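Spondin-1 (Homo sapiens, PDB 2ZOU) is a secreted extracellular-matrix glycoprotein, also called F-spondin, whose reeler domain, a beta-sandwich, probably serves in cell adhesion. Local coordinates at residues P50-G55 with P100-R105; V43-A48 with T104-F109; D33-G38 with I111-G116. One frame throughout, in Å; residues are numbered along the deposited sequence. Where two conformers were deposited one is given.

Contact 1: residues P50-G55 with P100-R105; sequences PSYFRG and PRRRTR
The guanidinium of Arg102 lies flat on the ring of Tyr52, a stack between two loops at one end of the beta-sandwich. The two planes are 11° apart and their centres 4.2 Å apart. Arg102 runs extended from CG to NE, obliquely across the ring. Its CD sits over the middle of the face, 3.6 Å from the ring centroid of Tyr52, in a CH-pi contact. The guanidinium therefore lies further out, above the phenol end. There the Tyr52 OH is 3.3 Å from Arg102 CZ, over the flat face of the guanidinium, and makes no hydrogen bond with it. CG of Tyr52 takes the crowded position between backbone N and carbonyl carbon (chi1 55°), which sets the ring under Arg102.

Beneath this stack the backbones meet in a single antiparallel bridge. Phe53 N donates to Arg103 O at 2.8 Å, nearly along the C=O axis. Arg103 N returns a bond to Phe53 O, also 2.8 Å, in the carbonyl plane. The Phe53 ring swings back so that Arg103 O, its bridge partner, lies over one ring face, offset toward the rim. This ring is buried and reaches Phe24 and Ile126. Where the chain enters strand 55-62, Arg54 and Gly55 pair together with the single Val127 of strand 120-127, a classic beta bulge.

One water accepts from Arg54 NH1 and donates to Pro100 O, while Arg54 NH2 bonds Gln128 O. Arg103 NE pairs with Glu84 in a salt bridge, and its NH1 bonds Thr99 O.

Several arginines thus gather here without their charged ends meeting. The tyrosine face, the carboxylate of Glu84, the carbonyls and the water would probably ease this crowding of positive charge.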
loop_
_atom_site.group_PDB
_atom_site.type_symbol
_atom_site.label_atom_id
_atom_site.label_comp_id
_atom_site.label_asym_id
_atom_site.label_seq_id
_atom_site.Cartn_x
_atom_site.Cartn_y
_atom_site.Cartn_z
ATOM N N PRO A 50 7.620 -13.229 15.164
ATOM C CA PRO A 50 6.950 -14.339 14.506
ATOM C C PRO A 50 5.567 -13.987 13.956
ATOM O O PRO A 50 4.713 -14.863 13.831
ATOM C CB PRO A 50 6.811 -15.342 15.652
ATOM C CG PRO A 50 6.473 -14.438 16.838
ATOM C CD PRO A 50 7.271 -13.166 16.602
ATOM N N SER A 51 5.335 -12.719 13.630
ATOM C CA SER A 51 4.024 -12.302 13.141
ATOM C C SER A 51 3.764 -12.702 11.689
ATOM O O SER A 51 4.679 -13.089 10.941
ATOM C CB SER A 51 3.829 -10.792 13.330
ATOM O OG SER A 51 3.904 -10.442 14.712
ATOM N N TYR A 52 2.498 -12.601 11.308
ATOM C CA TYR A 52 2.046 -12.889 9.961
ATOM C C TYR A 52 0.765 -12.107 9.750
ATOM O O TYR A 52 0.191 -11.563 10.708
ATOM C CB TYR A 52 1.788 -14.401 9.789
ATOM C CG TYR A 52 0.827 -14.942 10.816
ATOM C CD1 TYR A 52 -0.557 -14.887 10.598
ATOM C CD2 TYR A 52 1.291 -15.464 12.025
ATOM C CE1 TYR A 52 -1.453 -15.351 11.555
ATOM C CE2 TYR A 52 0.395 -15.931 12.993
ATOM C CZ TYR A 52 -0.969 -15.869 12.745
ATOM O OH TYR A 52 -1.865 -16.334 13.670
ATOM N N PHE A 53 0.315 -12.036 8.509
ATOM C CA PHE A 53 -1.002 -11.486 8.223
ATOM C C PHE A 53 -1.775 -12.450 7.329
ATOM O O PHE A 53 -1.202 -13.143 6.492
ATOM C CB PHE A 53 -0.927 -10.066 7.645
ATOM C CG PHE A 53 0.012 -9.919 6.484
ATOM C CD1 PHE A 53 1.374 -9.685 6.697
ATOM C CD2 PHE A 53 -0.452 -9.989 5.176
ATOM C CE1 PHE A 53 2.252 -9.524 5.622
ATOM C CE2 PHE A 53 0.417 -9.863 4.087
ATOM C CZ PHE A 53 1.773 -9.597 4.311
ATOM N N ARG A 54 -3.081 -12.510 7.545
ATOM C CA ARG A 54 -3.952 -13.379 6.753
ATOM C C ARG A 54 -4.655 -12.580 5.664
ATOM O O ARG A 54 -5.217 -13.148 4.728
ATOM C CB ARG A 54 -4.957 -14.084 7.662
ATOM C CG ARG A 54 -4.323 -15.163 8.521
ATOM C CD ARG A 54 -5.350 -15.921 9.364
ATOM N NE ARG A 54 -6.041 -15.045 10.313
ATOM C CZ ARG A 54 -7.317 -14.679 10.221
ATOM N NH1 ARG A 54 -8.097 -15.131 9.236
ATOM N NH2 ARG A 54 -7.826 -13.867 11.135
ATOM N N GLY A 55 -4.622 -11.262 5.787
ATOM C CA GLY A 55 -5.221 -10.363 4.813
ATOM C C GLY A 55 -4.617 -8.977 4.902
ATOM O O GLY A 55 -4.039 -8.584 5.923
ATOM N N PRO A 100 -7.081 -16.138 1.961
ATOM C CA PRO A 100 -6.743 -15.740 3.338
ATOM C C PRO A 100 -5.691 -16.590 4.088
ATOM O O PRO A 100 -5.878 -16.886 5.273
ATOM C CB PRO A 100 -8.097 -15.811 4.051
ATOM C CG PRO A 100 -8.834 -16.894 3.337
ATOM C CD PRO A 100 -8.337 -16.916 1.906
ATOM N N ARG A 101 -4.599 -16.954 3.415
ATOM C CA ARG A 101 -3.525 -17.751 4.008
ATOM C C ARG A 101 -2.617 -16.867 4.863
ATOM O O ARG A 101 -2.544 -15.660 4.639
ATOM C CB ARG A 101 -2.677 -18.398 2.909
ATOM C CG ARG A 101 -3.448 -19.283 1.950
ATOM C CD ARG A 101 -2.508 -20.205 1.183
ATOM N NE ARG A 101 -3.247 -21.104 0.296
ATOM C CZ ARG A 101 -3.531 -20.834 -0.974
ATOM N NH1 ARG A 101 -3.134 -19.690 -1.520
ATOM N NH2 ARG A 101 -4.212 -21.707 -1.704
ATOM N N ARG A 102 -1.918 -17.470 5.826
ATOM C CA ARG A 102 -0.895 -16.752 6.601
ATOM C C ARG A 102 0.269 -16.403 5.686
ATOM O O ARG A 102 0.788 -17.267 4.972
ATOM C CB ARG A 102 -0.373 -17.587 7.782
ATOM C CG ARG A 102 -1.395 -17.900 8.863
ATOM C CD ARG A 102 -0.733 -18.553 10.066
ATOM N NE ARG A 102 -1.721 -19.001 11.047
ATOM C CZ ARG A 102 -1.446 -19.332 12.309
ATOM N NH1 ARG A 102 -0.204 -19.254 12.769
ATOM N NH2 ARG A 102 -2.422 -19.730 13.119
ATOM N N ARG A 103 0.661 -15.129 5.700
ATOM C CA ARG A 103 1.804 -14.644 4.920
ATOM C C ARG A 103 2.682 -13.766 5.775
ATOM O O ARG A 103 2.207 -13.159 6.738
ATOM C CB ARG A 103 1.340 -13.867 3.681
ATOM C CG ARG A 103 0.632 -14.729 2.635
ATOM C CD ARG A 103 0.094 -13.867 1.503
ATOM N NE ARG A 103 -0.539 -14.650 0.438
ATOM C CZ ARG A 103 -1.832 -14.955 0.417
ATOM N NH1 ARG A 103 -2.622 -14.538 1.401
ATOM N NH2 ARG A 103 -2.335 -15.664 -0.589
ATOM N N THR A 104 3.958 -13.698 5.422
ATOM C CA THR A 104 4.880 -12.812 6.121
ATOM C C THR A 104 5.405 -11.689 5.213
ATOM O O THR A 104 6.012 -10.740 5.694
ATOM C CB THR A 104 6.075 -13.568 6.709
ATOM O OG1 THR A 104 6.756 -14.259 5.650
ATOM C CG2 THR A 104 5.609 -14.569 7.775
ATOM N N ARG A 105 5.156 -11.819 3.911
ATOM C CA ARG A 105 5.575 -10.793 2.955
ATOM C C ARG A 105 4.723 -10.873 1.710
ATOM O O ARG A 105 4.449 -11.960 1.215
ATOM C CB ARG A 105 7.058 -10.971 2.570
ATOM C CG ARG A 105 7.585 -9.955 1.526
ATOM C CD ARG A 105 9.068 -10.177 1.204
ATOM N NE ARG A 105 9.605 -9.210 0.231
ATOM C CZ ARG A 105 9.548 -9.371 -1.088
ATOM N NH1 ARG A 105 8.966 -10.452 -1.590
ATOM N NH2 ARG A 105 10.071 -8.457 -1.913
HETATM O O HOH W 1 -7.764 -17.089 7.220
#

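Contact 2: residues V43-A48 with T104-F109; sequences VTLSAA and TRIQVF
Side chains of the two antiparallel strands alternate between two faces. Leu45 and Ile106, with Val43 and Val108, point to the buried face. Thr44, Ser46, Arg105 and Gln107 take the other.

On the buried face Leu45 CB is 3.8 Å from Ile106 CG1. Ile106 holds CG1 in the crowded position between backbone N and carbonyl carbon (chi1 62°), which brings that branch beside Leu45. Val108 CG1 has the same setting and meets Val43 CB at 4.0 Å. Both of these are hydrogen-bonded pairs. Leu45 N donates to Ile106 O at 3.0 Å, and the return bond from Ile106 N to Leu45 O is 2.9 Å.

On the other face Arg105 is extended, CG anti to the backbone N, and crosses Thr44 obliquely. Its NH2 comes 3.4 Å from Thr44 CG2. The same NH2 donates to Gln107 OE1 at 2.9 Å, from above the amide carbonyl plane; a second bond, from Arg105 NH1, is weak. Arg42 also bonds Gln107 OE1, and Gln107 NE2 bonds Asp81. Ala47 N closes the ladder on Thr104 O, 2.9 Å away and above the carbonyl plane.

Phe56, Leu58, Leu122, Ala124 and Ile126 of the facing sheet pack against the apolar side. This is the two-layer core of a beta-sandwich, with the two middle strands of the four-stranded sheet.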
loop_
_atom_site.group_PDB
_atom_site.type_symbol
_atom_site.label_atom_id
_atom_site.label_comp_id
_atom_site.label_asym_id
_atom_site.label_seq_id
_atom_site.Cartn_x
_atom_site.Cartn_y
_atom_site.Cartn_z
ATOM N N VAL A 43 6.988 -2.267 -4.038
ATOM C CA VAL A 43 6.429 -2.005 -2.720
ATOM C C VAL A 43 6.282 -3.341 -1.988
ATOM O O VAL A 43 5.766 -4.308 -2.548
ATOM C CB VAL A 43 5.063 -1.284 -2.806
ATOM C CG1 VAL A 43 4.499 -1.005 -1.403
ATOM C CG2 VAL A 43 5.214 0.022 -3.579
ATOM N N THR A 44 6.726 -3.389 -0.735
ATOM C CA THR A 44 6.649 -4.618 0.041
ATOM C C THR A 44 5.918 -4.378 1.348
ATOM O O THR A 44 6.038 -3.306 1.972
ATOM C CB THR A 44 8.047 -5.177 0.334
ATOM O OG1 THR A 44 8.753 -4.261 1.159
ATOM C CG2 THR A 44 8.827 -5.396 -0.953
ATOM N N LEU A 45 5.158 -5.382 1.765
ATOM C CA LEU A 45 4.508 -5.383 3.075
ATOM C C LEU A 45 5.000 -6.622 3.798
ATOM O O LEU A 45 4.832 -7.724 3.306
ATOM C CB LEU A 45 2.992 -5.459 2.888
ATOM C CG LEU A 45 2.084 -5.364 4.091
ATOM C CD1 LEU A 45 2.369 -4.150 4.913
ATOM C CD2 LEU A 45 0.670 -5.328 3.573
ATOM N N SER A 46 5.628 -6.428 4.952
ATOM C CA SER A 46 6.253 -7.554 5.662
ATOM C C SER A 46 5.944 -7.540 7.150
ATOM O O SER A 46 5.721 -6.472 7.742
ATOM C CB SER A 46 7.786 -7.440 5.551
ATOM O OG SER A 46 8.249 -7.098 4.257
ATOM N N ALA A 47 5.941 -8.733 7.740
ATOM C CA ALA A 47 5.715 -8.910 9.168
ATOM C C ALA A 47 7.011 -9.327 9.825
ATOM O O ALA A 47 7.630 -10.275 9.364
ATOM C CB ALA A 47 4.669 -10.005 9.385
ATOM N N ALA A 48 7.385 -8.671 10.917
ATOM C CA ALA A 48 8.555 -9.089 11.682
ATOM C C ALA A 48 8.241 -10.391 12.425
ATOM O O ALA A 48 7.145 -10.547 12.964
ATOM C CB ALA A 48 8.960 -7.996 12.667
ATOM N N THR A 104 3.958 -13.698 5.422
ATOM C CA THR A 104 4.880 -12.812 6.121
ATOM C C THR A 104 5.405 -11.689 5.213
ATOM O O THR A 104 6.012 -10.740 5.694
ATOM C CB THR A 104 6.075 -13.568 6.709
ATOM O OG1 THR A 104 6.756 -14.259 5.650
ATOM C CG2 THR A 104 5.609 -14.569 7.775
ATOM N N ARG A 105 5.156 -11.819 3.911
ATOM C CA ARG A 105 5.575 -10.793 2.955
ATOM C C ARG A 105 4.723 -10.873 1.710
ATOM O O ARG A 105 4.449 -11.960 1.215
ATOM C CB ARG A 105 7.058 -10.971 2.570
ATOM C CG ARG A 105 7.585 -9.955 1.526
ATOM C CD ARG A 105 9.068 -10.177 1.204
ATOM N NE ARG A 105 9.605 -9.210 0.231
ATOM C CZ ARG A 105 9.548 -9.371 -1.088
ATOM N NH1 ARG A 105 8.966 -10.452 -1.590
ATOM N NH2 ARG A 105 10.071 -8.457 -1.913
ATOM N N ILE A 106 4.309 -9.711 1.218
ATOM C CA ILE A 106 3.818 -9.602 -0.162
ATOM C C ILE A 106 4.535 -8.459 -0.868
ATOM O O ILE A 106 5.125 -7.579 -0.217
ATOM C CB ILE A 106 2.267 -9.434 -0.261
ATOM C CG1 ILE A 106 1.781 -8.152 0.422
ATOM C CG2 ILE A 106 1.558 -10.707 0.246
ATOM C CD1 ILE A 106 1.833 -6.921 -0.477
ATOM N N GLN A 107 4.482 -8.468 -2.194
ATOM C CA GLN A 107 5.139 -7.427 -2.994
ATOM C C GLN A 107 4.290 -7.120 -4.209
ATOM O O GLN A 107 3.594 -7.999 -4.721
ATOM C CB GLN A 107 6.511 -7.909 -3.474
ATOM C CG GLN A 107 6.435 -9.244 -4.191
ATOM C CD GLN A 107 7.764 -9.758 -4.685
ATOM O OE1 GLN A 107 8.819 -9.164 -4.456
ATOM N NE2 GLN A 107 7.718 -10.892 -5.366
ATOM N N VAL A 108 4.353 -5.870 -4.647
ATOM C CA VAL A 108 3.636 -5.412 -5.838
ATOM C C VAL A 108 4.468 -4.299 -6.465
ATOM O O VAL A 108 5.277 -3.686 -5.773
ATOM C CB VAL A 108 2.228 -4.920 -5.446
ATOM C CG1 VAL A 108 2.294 -3.596 -4.645
ATOM C CG2 VAL A 108 1.305 -4.849 -6.662
ATOM N N PHE A 109 4.301 -4.045 -7.757
ATOM C CA PHE A 109 4.868 -2.833 -8.324
ATOM C C PHE A 109 3.891 -1.685 -8.173
ATOM O O PHE A 109 2.675 -1.876 -8.278
ATOM C CB PHE A 109 5.181 -3.002 -9.809
ATOM C CG PHE A 109 6.368 -3.875 -10.092
ATOM C CD1 PHE A 109 7.630 -3.544 -9.582
ATOM C CD2 PHE A 109 6.235 -5.022 -10.884
ATOM C CE1 PHE A 109 8.733 -4.353 -9.841
ATOM C CE2 PHE A 109 7.353 -5.824 -11.155
ATOM C CZ PHE A 109 8.588 -5.481 -10.623
#

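Contact 3: residues D33-G38 with I111-G116; sequences DFYKPG and IAPPAG
Tyr35 carries the contact from its CB outward. CB lies 3.9 Å from Ala112 CB, with CG in the crowded position between backbone N and carbonyl carbon (chi1 72°). CD2 comes closer to the same methyl, at 3.6 Å from Ala112 CB. CE2 is 3.7 Å from Pro113 O and also meets Pro113 CD. This proline CD sits over one face of the Tyr35 ring, offset toward the rim, in a CH-pi contact. CZ meets Pro113 CG. The tip, OH, is 3.8 Å from Pro113 CG and is hydrogen-bonded to Gly118 O. The tyrosine and the proline cross at about a right angle.

The two segments are loops at one end of the reeler beta-sandwich. Residues 33-38 lead into strand 40-47. The other loop, 111-116, leaves strand 105-111, the neighbour of 40-47 in the sheet. An alanine in place of Tyr35 would probably loosen the packing on Ala112 and Pro113, and the bond to Gly118 would be lost with the ring.

Ala112 CB also touches Lys36 O, 3.4 Å away. Gly38 N donates to Ala112 O at 2.9 Å, from well above the carbonyl plane, though the N-H points well at the oxygen (164°). Gly38 has backbone angles at which a side chain would clash with the preceding carbonyl. Pro37 leans across the second loop, its CG 3.5 Å from Ala115 N. Its CA makes a CA-H...O contact with Pro113 O. That carbonyl is buried and has no hydrogen-bond partner in the model.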
loop_
_atom_site.group_PDB
_atom_site.type_symbol
_atom_site.label_atom_id
_atom_site.label_comp_id
_atom_site.label_asym_id
_atom_site.label_seq_id
_atom_site.Cartn_x
_atom_site.Cartn_y
_atom_site.Cartn_z
ATOM N N ASP A 33 14.072 8.524 -1.961
ATOM C CA ASP A 33 13.823 9.786 -1.273
ATOM C C ASP A 33 12.636 10.537 -1.880
ATOM O O ASP A 33 12.046 11.396 -1.222
ATOM C CB ASP A 33 15.070 10.673 -1.344
ATOM C CG ASP A 33 16.150 10.276 -0.348
ATOM O OD1 ASP A 33 15.894 9.450 0.555
ATOM O OD2 ASP A 33 17.263 10.829 -0.468
ATOM N N PHE A 34 12.317 10.214 -3.131
ATOM C CA PHE A 34 11.253 10.857 -3.901
ATOM C C PHE A 34 10.881 9.915 -5.027
ATOM O O PHE A 34 11.636 8.985 -5.306
ATOM C CB PHE A 34 11.724 12.192 -4.492
ATOM C CG PHE A 34 12.995 12.106 -5.295
ATOM C CD1 PHE A 34 12.965 11.770 -6.649
ATOM C CD2 PHE A 34 14.226 12.396 -4.702
ATOM C CE1 PHE A 34 14.137 11.703 -7.405
ATOM C CE2 PHE A 34 15.417 12.329 -5.448
ATOM C CZ PHE A 34 15.366 11.984 -6.804
ATOM N N TYR A 35 9.746 10.148 -5.682
ATOM C CA TYR A 35 9.388 9.357 -6.871
ATOM C C TYR A 35 9.701 10.097 -8.162
ATOM O O TYR A 35 9.647 11.334 -8.209
ATOM C CB TYR A 35 7.918 8.881 -6.855
ATOM C CG TYR A 35 6.838 9.943 -7.087
ATOM C CD1 TYR A 35 6.103 10.450 -6.017
ATOM C CD2 TYR A 35 6.530 10.404 -8.377
ATOM C CE1 TYR A 35 5.105 11.386 -6.213
ATOM C CE2 TYR A 35 5.528 11.357 -8.578
ATOM C CZ TYR A 35 4.819 11.825 -7.495
ATOM O OH TYR A 35 3.839 12.784 -7.705
ATOM N N LYS A 36 10.017 9.322 -9.208
ATOM C CA LYS A 36 10.187 9.844 -10.563
ATOM C C LYS A 36 9.017 9.319 -11.400
ATOM O O LYS A 36 8.826 8.095 -11.487
ATOM C CB LYS A 36 11.471 9.317 -11.200
ATOM C CG LYS A 36 12.773 9.699 -10.534
ATOM C CD LYS A 36 13.854 8.830 -11.142
ATOM C CE LYS A 36 15.226 9.235 -10.706
ATOM N NZ LYS A 36 16.209 8.418 -11.454
ATOM N N PRO A 37 8.250 10.234 -12.031
ATOM C CA PRO A 37 7.123 9.857 -12.873
ATOM C C PRO A 37 7.496 8.728 -13.833
ATOM O O PRO A 37 8.531 8.787 -14.497
ATOM C CB PRO A 37 6.807 11.149 -13.629
ATOM C CG PRO A 37 7.175 12.207 -12.650
ATOM C CD PRO A 37 8.407 11.699 -11.952
ATOM N N GLY A 38 6.660 7.694 -13.871
ATOM C CA GLY A 38 6.866 6.581 -14.790
ATOM C C GLY A 38 7.785 5.472 -14.326
ATOM O O GLY A 38 7.842 4.430 -14.962
ATOM N N ILE A 111 3.739 2.049 -10.093
ATOM C CA ILE A 111 4.296 2.874 -11.146
ATOM C C ILE A 111 3.926 4.317 -10.856
ATOM O O ILE A 111 2.739 4.648 -10.759
ATOM C CB ILE A 111 3.769 2.455 -12.524
ATOM C CG1 ILE A 111 4.030 0.963 -12.753
ATOM C CG2 ILE A 111 4.414 3.352 -13.620
ATOM C CD1 ILE A 111 3.376 0.380 -14.017
ATOM N N ALA A 112 4.940 5.172 -10.684
ATOM C CA ALA A 112 4.733 6.522 -10.192
ATOM C C ALA A 112 3.987 7.395 -11.198
ATOM O O ALA A 112 4.175 7.267 -12.410
ATOM C CB ALA A 112 6.061 7.174 -9.807
ATOM N N PRO A 113 3.145 8.303 -10.682
ATOM C CA PRO A 113 2.281 9.130 -11.533
ATOM C C PRO A 113 3.008 10.299 -12.220
ATOM O O PRO A 113 4.161 10.574 -11.897
ATOM C CB PRO A 113 1.257 9.667 -10.533
ATOM C CG PRO A 113 2.043 9.799 -9.260
ATOM C CD PRO A 113 2.939 8.583 -9.242
ATOM N N PRO A 114 2.342 10.978 -13.174
ATOM C CA PRO A 114 2.926 12.129 -13.863
ATOM C C PRO A 114 3.360 13.278 -12.948
ATOM O O PRO A 114 2.800 13.472 -11.858
ATOM C CB PRO A 114 1.774 12.620 -14.747
ATOM C CG PRO A 114 0.963 11.417 -15.004
ATOM C CD PRO A 114 1.010 10.645 -13.711
ATOM N N ALA A 115 4.327 14.059 -13.432
ATOM C CA ALA A 115 4.793 15.234 -12.717
ATOM C C ALA A 115 3.588 16.123 -12.431
ATOM O O ALA A 115 2.694 16.255 -13.278
ATOM C CB ALA A 115 5.811 15.990 -13.552
ATOM N N GLY A 116 3.570 16.733 -11.248
ATOM C CA GLY A 116 2.462 17.593 -10.838
ATOM C C GLY A 116 1.429 16.885 -9.981
ATOM O O GLY A 116 0.544 17.513 -9.417
#

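In the fold
Contacts 1 and 2 are continuous. They share Thr104 and Arg105, and their centres are 10 Å apart. The Phe53 ring joins them by packing, its CZ 3.7 Å from Leu45 O. Contact 1 thus ties the loops at the end of the ladder that contact 2 forms between strands 40-47 and 105-111. Contact 3 lies toward the other end of the same two strands, its centre about 21 Å from that of contact 2. Contacts 1 and 3 lie on opposite sides of the chain's centre, about 30 Å apart between centres, and do not touch. A bound 1,2-ethanediol, probably from crystallisation, lies about 4 Å from the Ser46 side chain in contact 2.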